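Local coordinates for DNA repair protein RAD7 (Saccharomyces cerevisiae, PDB 5ZB2), which acts in a global genome repair complex that promotes nucleotide excision repair of damage in nontranscribing DNA, at residues R239-N244 with E269-E274; E298-R303 with S326-S331; N294-C299 with N318-S323; I226-L231 with T250-I255. One frame throughout, in Å; residues are numbered along the deposited sequence.

How the contacts relate
All four contacts lie in the leucine-rich-repeat solenoid, contacts 1 and 2 on its ladder of short parallel strands and contact 4 in its row of helices. Contacts 1 and 2, with centres 10 Å apart, meet where strand 270-272 neighbours strand 298-300: Glu274 OE1 pairs with Arg302 NE at 2.7 Å in a salt bridge. Contact 3, centred 13 Å from both, shares Glu298 and Cys299 with contact 2 and probably bonds to contact 1 through Ile297 N and Glu269 O, 2.7 Å apart. Contact 4 touches contact 1 through Ile227 CG2 and Leu243 CD1, at 4.1 Å. A glycerol, probably from the crystallisation liquor, sits at contact 1.

Contact 1: R239-N244 with E269-E274; sequences RKLVLN and EVLSLE. With GOL (glycerol), chain G.
The Asn244 amide is stacked on the Glu274 carboxylate, their planes 17° apart, while the guanidinium of Arg239 at the other end of the contact has glycerol O1 at its edge, bonded to NE, with Glu269 OE2 also near its plane but farther off. Between these ends run two neighbouring parallel strands of the leucine-rich-repeat ladder, 4.8 Å apart in axis. Backbone bonds alternate along them: Leu241 N gives to Val270 O at 3.0 Å, Ser272 N to Leu241 O, and Leu243 N to Ser272 O. Arg239 O, just ahead of the strands, takes two donors, Glu269 N and Val270 N.

On the face of Lys240 and Val242, Lys240 lies alongside Val270, CG to CB 3.9 Å; on the other face, Leu241 CD2 meets Leu271 CD1 at 4.0 Å, the two leucines pointing the same way. Arg239 and Glu269 carry opposite charges, but NE and OE2 are 4.3 Å apart, beyond a salt bridge. Glycerol spans the gap, accepting from Arg239 NE at O1 and donating through O3 to Glu269 OE2.

Outside the pair, Asn244 ND2 bonds to Glu214, and Glu274 reaches Arg302 and Ser300. Asn244 OD1 is gripped twice: Ser272 OG donates in the amide plane onto a lone pair at 2.6 Å, and Glu274 N, tilted 31° from that plane, donates at 3.2 Å.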
# COMPACT_ATOMS: atom_id res chain seq x y z
N ARG A 239 -38.35 -8.13 8.60
CA ARG A 239 -38.74 -7.20 7.54
C ARG A 239 -38.27 -7.62 6.16
O ARG A 239 -38.77 -7.09 5.16
CB ARG A 239 -38.22 -5.79 7.85
CG ARG A 239 -38.62 -5.26 9.22
CD ARG A 239 -38.39 -3.75 9.33
NE ARG A 239 -37.00 -3.38 9.05
CZ ARG A 239 -36.06 -3.16 9.96
NH1 ARG A 239 -36.33 -3.27 11.26
NH2 ARG A 239 -34.84 -2.83 9.58
N LYS A 240 -37.32 -8.56 6.06
CA LYS A 240 -36.80 -9.01 4.78
C LYS A 240 -36.55 -10.51 4.86
O LYS A 240 -35.71 -10.95 5.65
CB LYS A 240 -35.51 -8.27 4.42
CG LYS A 240 -34.85 -8.73 3.12
CD LYS A 240 -33.59 -7.91 2.83
CE LYS A 240 -33.03 -8.20 1.45
NZ LYS A 240 -31.87 -7.32 1.14
N LEU A 241 -37.27 -11.28 4.04
CA LEU A 241 -37.06 -12.72 3.95
C LEU A 241 -36.80 -13.10 2.50
O LEU A 241 -37.66 -12.89 1.64
CB LEU A 241 -38.28 -13.48 4.49
CG LEU A 241 -38.17 -15.01 4.45
CD1 LEU A 241 -37.03 -15.49 5.33
CD2 LEU A 241 -39.49 -15.66 4.86
N VAL A 242 -35.63 -13.67 2.25
CA VAL A 242 -35.21 -14.07 0.90
C VAL A 242 -34.71 -15.50 0.97
O VAL A 242 -33.69 -15.78 1.62
CB VAL A 242 -34.13 -13.13 0.34
CG1 VAL A 242 -33.57 -13.67 -0.99
CG2 VAL A 242 -34.68 -11.73 0.14
N LEU A 243 -35.42 -16.42 0.30
CA LEU A 243 -35.04 -17.83 0.22
C LEU A 243 -35.15 -18.23 -1.25
O LEU A 243 -36.23 -18.63 -1.70
CB LEU A 243 -35.92 -18.70 1.11
CG LEU A 243 -35.93 -18.37 2.61
CD1 LEU A 243 -37.05 -19.15 3.31
CD2 LEU A 243 -34.58 -18.68 3.23
N ASN A 244 -34.04 -18.14 -1.98
CA ASN A 244 -34.02 -18.45 -3.40
C ASN A 244 -33.22 -19.72 -3.65
O ASN A 244 -32.15 -19.92 -3.07
CB ASN A 244 -33.41 -17.29 -4.20
CG ASN A 244 -34.12 -15.97 -3.97
OD1 ASN A 244 -35.30 -15.94 -3.61
ND2 ASN A 244 -33.41 -14.87 -4.17
N GLU A 269 -41.20 -6.03 4.38
CA GLU A 269 -41.06 -5.11 3.27
C GLU A 269 -40.51 -5.77 2.02
O GLU A 269 -40.76 -5.28 0.91
CB GLU A 269 -40.14 -3.94 3.66
CG GLU A 269 -40.45 -3.38 5.05
CD GLU A 269 -39.51 -2.26 5.46
OE1 GLU A 269 -39.95 -1.36 6.19
OE2 GLU A 269 -38.32 -2.30 5.06
N VAL A 270 -39.80 -6.89 2.16
CA VAL A 270 -39.21 -7.62 1.04
C VAL A 270 -39.43 -9.10 1.27
O VAL A 270 -39.13 -9.62 2.35
CB VAL A 270 -37.70 -7.31 0.90
CG1 VAL A 270 -37.09 -8.14 -0.23
CG2 VAL A 270 -37.48 -5.83 0.68
N LEU A 271 -39.94 -9.79 0.25
CA LEU A 271 -40.22 -11.22 0.33
C LEU A 271 -39.86 -11.86 -1.00
O LEU A 271 -40.38 -11.45 -2.04
CB LEU A 271 -41.69 -11.49 0.68
CG LEU A 271 -42.06 -12.97 0.72
CD1 LEU A 271 -41.37 -13.66 1.89
CD2 LEU A 271 -43.57 -13.16 0.78
N SER A 272 -39.01 -12.88 -0.96
CA SER A 272 -38.60 -13.58 -2.17
C SER A 272 -38.48 -15.07 -1.89
O SER A 272 -37.78 -15.48 -0.96
CB SER A 272 -37.27 -13.04 -2.71
OG SER A 272 -36.81 -13.81 -3.80
N LEU A 273 -39.14 -15.89 -2.72
CA LEU A 273 -39.15 -17.34 -2.56
C LEU A 273 -38.92 -18.01 -3.92
O LEU A 273 -39.68 -18.86 -4.36
CB LEU A 273 -40.46 -17.81 -1.94
CG LEU A 273 -40.88 -17.20 -0.61
CD1 LEU A 273 -42.27 -17.68 -0.23
CD2 LEU A 273 -39.88 -17.54 0.47
N GLU A 274 -37.83 -17.64 -4.59
CA GLU A 274 -37.64 -18.05 -5.97
C GLU A 274 -37.23 -19.51 -6.08
O GLU A 274 -36.52 -20.04 -5.23
CB GLU A 274 -36.58 -17.15 -6.62
CG GLU A 274 -36.95 -15.67 -6.58
CD GLU A 274 -35.95 -14.80 -7.33
OE1 GLU A 274 -34.93 -15.33 -7.81
OE2 GLU A 274 -36.19 -13.58 -7.43
C1 GOL G . -34.07 -3.25 6.29
O1 GOL G . -35.42 -2.85 6.32
C2 GOL G . -33.77 -3.94 4.96
O2 GOL G . -32.81 -4.96 5.12
C3 GOL G . -35.06 -4.52 4.38
O3 GOL G . -35.74 -3.54 3.62
O HOH W 1 -36.42 -21.17 -2.52
O HOH W 2 -34.26 -11.84 -4.77

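Contact 2: E298-R303 with S326-S331; sequences ECSFRR and SLNLNS
Arg303 and Ser331, whose side chains meet at CG and OG, both have positive phi (63° and 75°), so the two chains turn alike just beyond paired strands of the leucine-rich-repeat ladder. Hydrogen bonding continues past the assigned strand ends: Phe301 N donates to Asn328 O, and Arg303 N to Asn330 O, both at 2.9 Å. Within the strands, Cys299 N gives to Ser326 O and Asn328 N to Cys299 O.

Asn328 shapes the turn on its own side. Its CG lies anti to the backbone N (chi1 -176°), and OD1 accepts from Asn330 N at 2.8 Å, an Asx turn. The same side chain packs across the contact, CB lying 3.4 Å from Ser300 OG, a hydroxyl bonded to Glu274. Next along, Arg302 runs beside Asn330 and points the same way, with CG 3.9 Å from CB; the arginine's charged end leads away to a salt bridge with Glu274, and Asn330 ND2 bonds to Asp352.

On the opposite face the contact is apolar. Leu327 CD1 reaches Cys299 CB at 3.9 Å, and Leu329 CD2 comes to the edge of the Phe301 ring, near CD2, at 4.3 Å, both of these last side chains also touching Ile312 of helix 309-320. At the far end one water accepts from Arg303 NH1 in the guanidinium plane and donates to Ser331 OG at 2.7 Å.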
# COMPACT_ATOMS: atom_id res chain seq x y z
N GLU A 298 -41.25 -5.05 -2.15
CA GLU A 298 -40.69 -5.90 -3.19
C GLU A 298 -41.11 -7.33 -2.92
O GLU A 298 -41.04 -7.81 -1.78
CB GLU A 298 -39.17 -5.78 -3.22
CG GLU A 298 -38.49 -6.50 -4.37
CD GLU A 298 -36.98 -6.38 -4.31
OE1 GLU A 298 -36.30 -7.42 -4.35
OE2 GLU A 298 -36.48 -5.24 -4.20
N CYS A 299 -41.54 -8.03 -3.98
CA CYS A 299 -41.96 -9.41 -3.86
C CYS A 299 -41.62 -10.16 -5.14
O CYS A 299 -41.89 -9.66 -6.24
CB CYS A 299 -43.46 -9.51 -3.58
SG CYS A 299 -44.05 -11.19 -3.35
N SER A 300 -41.03 -11.34 -5.00
CA SER A 300 -40.67 -12.17 -6.15
C SER A 300 -41.07 -13.62 -5.91
O SER A 300 -40.77 -14.18 -4.85
CB SER A 300 -39.17 -12.10 -6.45
OG SER A 300 -38.83 -13.00 -7.49
N PHE A 301 -41.73 -14.21 -6.90
CA PHE A 301 -42.04 -15.64 -6.92
C PHE A 301 -41.44 -16.31 -8.15
O PHE A 301 -41.96 -17.31 -8.64
CB PHE A 301 -43.55 -15.86 -6.88
CG PHE A 301 -44.23 -15.29 -5.67
CD1 PHE A 301 -43.90 -15.72 -4.40
CD2 PHE A 301 -45.22 -14.32 -5.81
CE1 PHE A 301 -44.53 -15.19 -3.29
CE2 PHE A 301 -45.86 -13.79 -4.70
CZ PHE A 301 -45.51 -14.23 -3.44
N ARG A 302 -40.32 -15.77 -8.64
CA ARG A 302 -39.69 -16.30 -9.85
C ARG A 302 -39.53 -17.81 -9.77
O ARG A 302 -38.91 -18.34 -8.84
CB ARG A 302 -38.32 -15.64 -10.05
CG ARG A 302 -37.59 -16.10 -11.31
CD ARG A 302 -36.21 -15.45 -11.45
NE ARG A 302 -35.32 -15.89 -10.39
CZ ARG A 302 -34.68 -17.05 -10.38
NH1 ARG A 302 -34.83 -17.92 -11.38
NH2 ARG A 302 -33.89 -17.36 -9.36
N ARG A 303 -40.10 -18.50 -10.76
CA ARG A 303 -39.96 -19.95 -10.93
C ARG A 303 -40.56 -20.73 -9.76
O ARG A 303 -40.11 -21.83 -9.44
CB ARG A 303 -38.50 -20.35 -11.16
CG ARG A 303 -38.01 -20.03 -12.57
CD ARG A 303 -36.70 -20.72 -12.90
NE ARG A 303 -36.79 -22.18 -12.79
CZ ARG A 303 -37.39 -22.97 -13.67
NH1 ARG A 303 -37.96 -22.45 -14.75
NH2 ARG A 303 -37.41 -24.28 -13.48
N SER A 326 -42.17 -3.26 -6.94
CA SER A 326 -41.72 -4.20 -7.95
C SER A 326 -42.26 -5.58 -7.61
O SER A 326 -42.29 -5.97 -6.44
CB SER A 326 -40.19 -4.24 -8.06
OG SER A 326 -39.59 -4.69 -6.87
N LEU A 327 -42.68 -6.31 -8.64
CA LEU A 327 -43.29 -7.62 -8.49
C LEU A 327 -42.77 -8.53 -9.59
O LEU A 327 -42.78 -8.14 -10.76
CB LEU A 327 -44.82 -7.53 -8.54
CG LEU A 327 -45.60 -8.84 -8.34
CD1 LEU A 327 -45.46 -9.35 -6.92
CD2 LEU A 327 -47.06 -8.63 -8.70
N ASN A 328 -42.34 -9.73 -9.22
CA ASN A 328 -41.73 -10.68 -10.16
C ASN A 328 -42.56 -11.95 -10.17
O ASN A 328 -42.56 -12.72 -9.20
CB ASN A 328 -40.29 -10.97 -9.77
CG ASN A 328 -39.58 -11.87 -10.76
OD1 ASN A 328 -40.21 -12.61 -11.52
ND2 ASN A 328 -38.25 -11.81 -10.76
N LEU A 329 -43.27 -12.19 -11.29
CA LEU A 329 -44.07 -13.39 -11.49
C LEU A 329 -43.46 -14.31 -12.54
O LEU A 329 -44.17 -15.15 -13.11
CB LEU A 329 -45.49 -13.00 -11.89
CG LEU A 329 -46.21 -12.02 -10.95
CD1 LEU A 329 -47.52 -11.57 -11.58
CD2 LEU A 329 -46.46 -12.64 -9.58
N ASN A 330 -42.17 -14.17 -12.80
CA ASN A 330 -41.52 -14.86 -13.91
C ASN A 330 -41.72 -16.36 -13.82
O ASN A 330 -41.46 -16.98 -12.78
CB ASN A 330 -40.03 -14.52 -13.91
CG ASN A 330 -39.30 -15.09 -15.10
OD1 ASN A 330 -39.14 -16.31 -15.24
ND2 ASN A 330 -38.82 -14.21 -15.97
N SER A 331 -42.18 -16.95 -14.92
CA SER A 331 -42.35 -18.39 -15.12
C SER A 331 -43.56 -18.96 -14.38
O SER A 331 -43.66 -20.19 -14.27
CB SER A 331 -41.11 -19.18 -14.70
OG SER A 331 -39.96 -18.74 -15.39
O HOH W 3 -37.80 -20.02 -16.26

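Contact 3: N294-C299 with N318-S323; sequences NNLIEC and NGARDS
Ser323 OG donates to Leu296 O at 2.8 Å, the one hydrogen bond between residues 294-299 and 318-323. The hydroxyl comes from the side of the carbonyl, at a C=O...O angle of 124° and tilted 30° from the carbonyl plane. Its chi1 of 53° sets OG between the backbone N and the carbonyl carbon. Ser323 CB packs against two carbonyls, 3.2 Å from Leu296 O and 3.4 Å from Asn294 O. From the other end of the same residue, Ser323 O lies 3.4 Å from Ile297 CD1.

Two further touches belong to this first shell. Leu296 CD2 meets the methyl of Ala320 at 4.1 Å, and Asn294 OD1 comes to 3.1 Å from Gly319 CA. Gly319 has no side chain on the side from which the amide oxygen arrives; with its positive phi a CB would press on the carbonyl O of Asn318, and it would also collide with Asn294 OD1, which accounts for a glycine here.

Behind these groups, Ser323 N is bonded back to Ala320 O at 3.2 Å, closing the turn that bears the serine, while Ser323 O also accepts from Arg325 NE. Leu296 and Ala320 both rest on Leu315 of helix 309-320, and Leu296 touches Leu324 as well.

In the leucine-rich-repeat fold this contact joins the chain leading into strand 298-300 to the chain leaving helix 309-320. The latter then proceeds to strand 326-328, which lies next to strand 298-300 in the parallel ladder.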
# COMPACT_ATOMS: atom_id res chain seq x y z
N ASN A 294 -49.14 -4.56 4.54
CA ASN A 294 -49.28 -3.16 4.16
C ASN A 294 -47.94 -2.48 3.91
O ASN A 294 -47.93 -1.32 3.47
CB ASN A 294 -50.03 -2.39 5.25
CG ASN A 294 -51.47 -2.84 5.40
OD1 ASN A 294 -52.12 -3.21 4.42
ND2 ASN A 294 -51.97 -2.80 6.63
N ASN A 295 -46.82 -3.15 4.16
CA ASN A 295 -45.50 -2.55 4.00
C ASN A 295 -44.66 -3.26 2.94
O ASN A 295 -43.47 -2.95 2.80
CB ASN A 295 -44.75 -2.55 5.33
CG ASN A 295 -45.51 -1.83 6.43
OD1 ASN A 295 -46.24 -2.45 7.21
ND2 ASN A 295 -45.36 -0.51 6.49
N LEU A 296 -45.24 -4.19 2.19
CA LEU A 296 -44.46 -4.97 1.23
C LEU A 296 -44.09 -4.10 0.04
O LEU A 296 -44.96 -3.64 -0.70
CB LEU A 296 -45.25 -6.20 0.79
CG LEU A 296 -44.47 -7.25 -0.00
CD1 LEU A 296 -43.34 -7.85 0.82
CD2 LEU A 296 -45.41 -8.35 -0.49
N ILE A 297 -42.79 -3.89 -0.15
CA ILE A 297 -42.28 -3.05 -1.22
C ILE A 297 -41.83 -3.88 -2.41
O ILE A 297 -42.00 -3.47 -3.56
CB ILE A 297 -41.12 -2.17 -0.68
CG1 ILE A 297 -41.62 -1.22 0.41
CG2 ILE A 297 -40.44 -1.39 -1.80
CD1 ILE A 297 -42.68 -0.24 -0.04
N GLU A 298 -41.25 -5.05 -2.15
CA GLU A 298 -40.69 -5.90 -3.19
C GLU A 298 -41.11 -7.33 -2.92
O GLU A 298 -41.04 -7.81 -1.78
CB GLU A 298 -39.17 -5.78 -3.22
CG GLU A 298 -38.49 -6.50 -4.37
CD GLU A 298 -36.98 -6.38 -4.31
OE1 GLU A 298 -36.30 -7.42 -4.35
OE2 GLU A 298 -36.48 -5.24 -4.20
N CYS A 299 -41.54 -8.03 -3.98
CA CYS A 299 -41.96 -9.41 -3.86
C CYS A 299 -41.62 -10.16 -5.14
O CYS A 299 -41.89 -9.66 -6.24
CB CYS A 299 -43.46 -9.51 -3.58
SG CYS A 299 -44.05 -11.19 -3.35
N ASN A 318 -54.73 -8.29 0.50
CA ASN A 318 -54.42 -8.26 1.92
C ASN A 318 -53.34 -7.23 2.25
O ASN A 318 -52.50 -7.45 3.12
CB ASN A 318 -54.02 -9.65 2.42
CG ASN A 318 -55.23 -10.56 2.63
OD1 ASN A 318 -55.80 -10.60 3.72
ND2 ASN A 318 -55.62 -11.28 1.59
N GLY A 319 -53.34 -6.10 1.53
CA GLY A 319 -52.52 -4.95 1.85
C GLY A 319 -51.43 -4.65 0.84
O GLY A 319 -51.11 -3.47 0.62
N ALA A 320 -50.86 -5.68 0.21
CA ALA A 320 -49.70 -5.47 -0.64
C ALA A 320 -50.01 -4.63 -1.87
O ALA A 320 -49.10 -4.01 -2.43
CB ALA A 320 -49.12 -6.82 -1.07
N ARG A 321 -51.27 -4.58 -2.30
CA ARG A 321 -51.64 -3.86 -3.51
C ARG A 321 -51.16 -2.41 -3.46
O ARG A 321 -50.67 -1.88 -4.47
CB ARG A 321 -53.15 -3.91 -3.71
CG ARG A 321 -53.73 -2.86 -4.66
CD ARG A 321 -55.24 -2.88 -4.66
NE ARG A 321 -55.78 -4.05 -5.35
CZ ARG A 321 -57.07 -4.32 -5.47
NH1 ARG A 321 -57.98 -3.51 -4.93
NH2 ARG A 321 -57.46 -5.41 -6.12
N ASP A 322 -51.29 -1.76 -2.31
CA ASP A 322 -51.03 -0.33 -2.20
C ASP A 322 -49.57 0.00 -1.92
O ASP A 322 -49.19 1.18 -2.01
CB ASP A 322 -51.90 0.26 -1.09
CG ASP A 322 -53.38 0.09 -1.36
OD1 ASP A 322 -53.81 0.30 -2.52
OD2 ASP A 322 -54.12 -0.28 -0.42
N SER A 323 -48.74 -0.99 -1.60
CA SER A 323 -47.35 -0.74 -1.23
C SER A 323 -46.33 -1.28 -2.23
O SER A 323 -45.22 -0.75 -2.27
CB SER A 323 -47.06 -1.35 0.15
OG SER A 323 -47.44 -2.72 0.19

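Contact 4: I226-L231 with T250-I255; sequences IIINLL and TDSMII
Segments 226-231 and 251-255 are helical and run nearly parallel, their axes crossing at -15° with a closest approach of 9.3 Å, and the nearest pair of CA atoms belongs to Ile228 and Met253, 5.9 Å apart. The side chains that meet are almost entirely apolar.

Met253 is central to the contact, touching Ile227, Ile228 and Leu231. Its CG, anti to the backbone N (chi1 -175°), lies against Ile227 CG2 at 3.4 Å, and the two side chains cross obliquely. Beyond CG the methionine bends at chi2, with SD still 4.0 Å from that same methyl. Leu231, one helical turn after Ile227, brings CD1 to 4.4 Å from Met253 SD, so the thioether is approached by aliphatic groups from two successive turns of the facing helix.

Ile228 works along the flank. Its CG1 packs over Met253 CA at 4.1 Å, and CD1 reaches the start of the second helix, 3.8 Å from Ser252 OG. Thr250 occupies the N-cap position there, and its OG1 accepts from Ser252 N at 3.2 Å. Thr250 OG1 is further bonded to Asp224 OD2, a polar tie between the beginnings of the two helices beside the apolar contact.

These are consecutive helices of the leucine-rich-repeat solenoid, 224-234 and 251-261, separated in sequence by strand 240-244. Leu231 continues the packing onto Leu258 and Phe261 farther along helix 251-261, and on the other side of that helix Ile254 and Ile255 touch helix 281-290, extending the row.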
# COMPACT_ATOMS: atom_id res chain seq x y z
N ILE A 226 -35.41 -26.59 9.58
CA ILE A 226 -34.49 -25.51 9.94
C ILE A 226 -35.18 -24.16 9.79
O ILE A 226 -35.03 -23.28 10.65
CB ILE A 226 -33.21 -25.60 9.08
CG1 ILE A 226 -32.42 -26.86 9.45
CG2 ILE A 226 -32.35 -24.35 9.26
CD1 ILE A 226 -31.25 -27.15 8.54
N ILE A 227 -35.93 -23.96 8.71
CA ILE A 227 -36.55 -22.66 8.47
C ILE A 227 -37.67 -22.41 9.47
O ILE A 227 -37.90 -21.27 9.89
CB ILE A 227 -37.05 -22.57 7.02
CG1 ILE A 227 -35.88 -22.71 6.04
CG2 ILE A 227 -37.81 -21.25 6.79
CD1 ILE A 227 -34.76 -21.69 6.23
N ILE A 228 -38.40 -23.46 9.86
CA ILE A 228 -39.45 -23.30 10.86
C ILE A 228 -38.84 -22.86 12.19
O ILE A 228 -39.28 -21.88 12.80
CB ILE A 228 -40.26 -24.60 11.01
CG1 ILE A 228 -41.06 -24.85 9.73
CG2 ILE A 228 -41.21 -24.52 12.22
CD1 ILE A 228 -41.62 -26.25 9.63
N ASN A 229 -37.82 -23.59 12.65
CA ASN A 229 -37.17 -23.22 13.91
C ASN A 229 -36.61 -21.80 13.84
O ASN A 229 -36.71 -21.04 14.81
CB ASN A 229 -36.06 -24.22 14.23
CG ASN A 229 -36.60 -25.59 14.58
OD1 ASN A 229 -37.79 -25.74 14.85
ND2 ASN A 229 -35.74 -26.60 14.58
N LEU A 230 -36.05 -21.42 12.70
CA LEU A 230 -35.54 -20.06 12.55
C LEU A 230 -36.66 -19.04 12.61
O LEU A 230 -36.53 -18.00 13.27
CB LEU A 230 -34.77 -19.94 11.23
CG LEU A 230 -33.87 -18.72 11.04
CD1 LEU A 230 -32.82 -18.63 12.13
CD2 LEU A 230 -33.21 -18.81 9.67
N LEU A 231 -37.79 -19.32 11.94
CA LEU A 231 -38.92 -18.40 11.99
C LEU A 231 -39.48 -18.29 13.40
O LEU A 231 -39.95 -17.22 13.80
CB LEU A 231 -40.01 -18.85 11.02
CG LEU A 231 -39.70 -18.67 9.53
CD1 LEU A 231 -40.79 -19.30 8.67
CD2 LEU A 231 -39.54 -17.20 9.18
N THR A 250 -41.04 -27.01 1.38
CA THR A 250 -42.39 -27.43 1.00
C THR A 250 -43.42 -26.59 1.73
O THR A 250 -43.10 -25.69 2.51
CB THR A 250 -42.61 -28.92 1.31
OG1 THR A 250 -42.72 -29.09 2.72
CG2 THR A 250 -41.46 -29.77 0.78
N ASP A 251 -44.70 -26.91 1.49
CA ASP A 251 -45.78 -26.21 2.17
C ASP A 251 -45.63 -26.27 3.68
O ASP A 251 -46.14 -25.39 4.39
CB ASP A 251 -47.13 -26.81 1.76
CG ASP A 251 -47.57 -26.37 0.37
OD1 ASP A 251 -46.92 -25.48 -0.22
OD2 ASP A 251 -48.59 -26.91 -0.12
N SER A 252 -44.93 -27.28 4.20
CA SER A 252 -44.71 -27.38 5.63
C SER A 252 -44.08 -26.11 6.18
O SER A 252 -44.49 -25.60 7.23
CB SER A 252 -43.83 -28.59 5.94
OG SER A 252 -43.48 -28.62 7.31
N MET A 253 -43.08 -25.58 5.48
CA MET A 253 -42.48 -24.31 5.88
C MET A 253 -43.52 -23.20 5.88
O MET A 253 -43.49 -22.31 6.74
CB MET A 253 -41.32 -23.96 4.94
CG MET A 253 -40.55 -22.71 5.34
SD MET A 253 -41.24 -21.17 4.69
CE MET A 253 -40.77 -21.29 2.96
N ILE A 254 -44.47 -23.26 4.94
CA ILE A 254 -45.48 -22.21 4.84
C ILE A 254 -46.50 -22.36 5.96
O ILE A 254 -46.89 -21.38 6.60
CB ILE A 254 -46.17 -22.26 3.46
CG1 ILE A 254 -45.14 -22.16 2.32
CG2 ILE A 254 -47.23 -21.17 3.36
CD1 ILE A 254 -44.40 -20.84 2.26
N ILE A 255 -46.97 -23.59 6.20
CA ILE A 255 -48.04 -23.81 7.16
C ILE A 255 -47.50 -23.76 8.59
O ILE A 255 -48.08 -23.09 9.46
CB ILE A 255 -48.73 -25.16 6.87
CG1 ILE A 255 -49.28 -25.19 5.44
CG2 ILE A 255 -49.85 -25.42 7.88
CD1 ILE A 255 -50.25 -24.08 5.11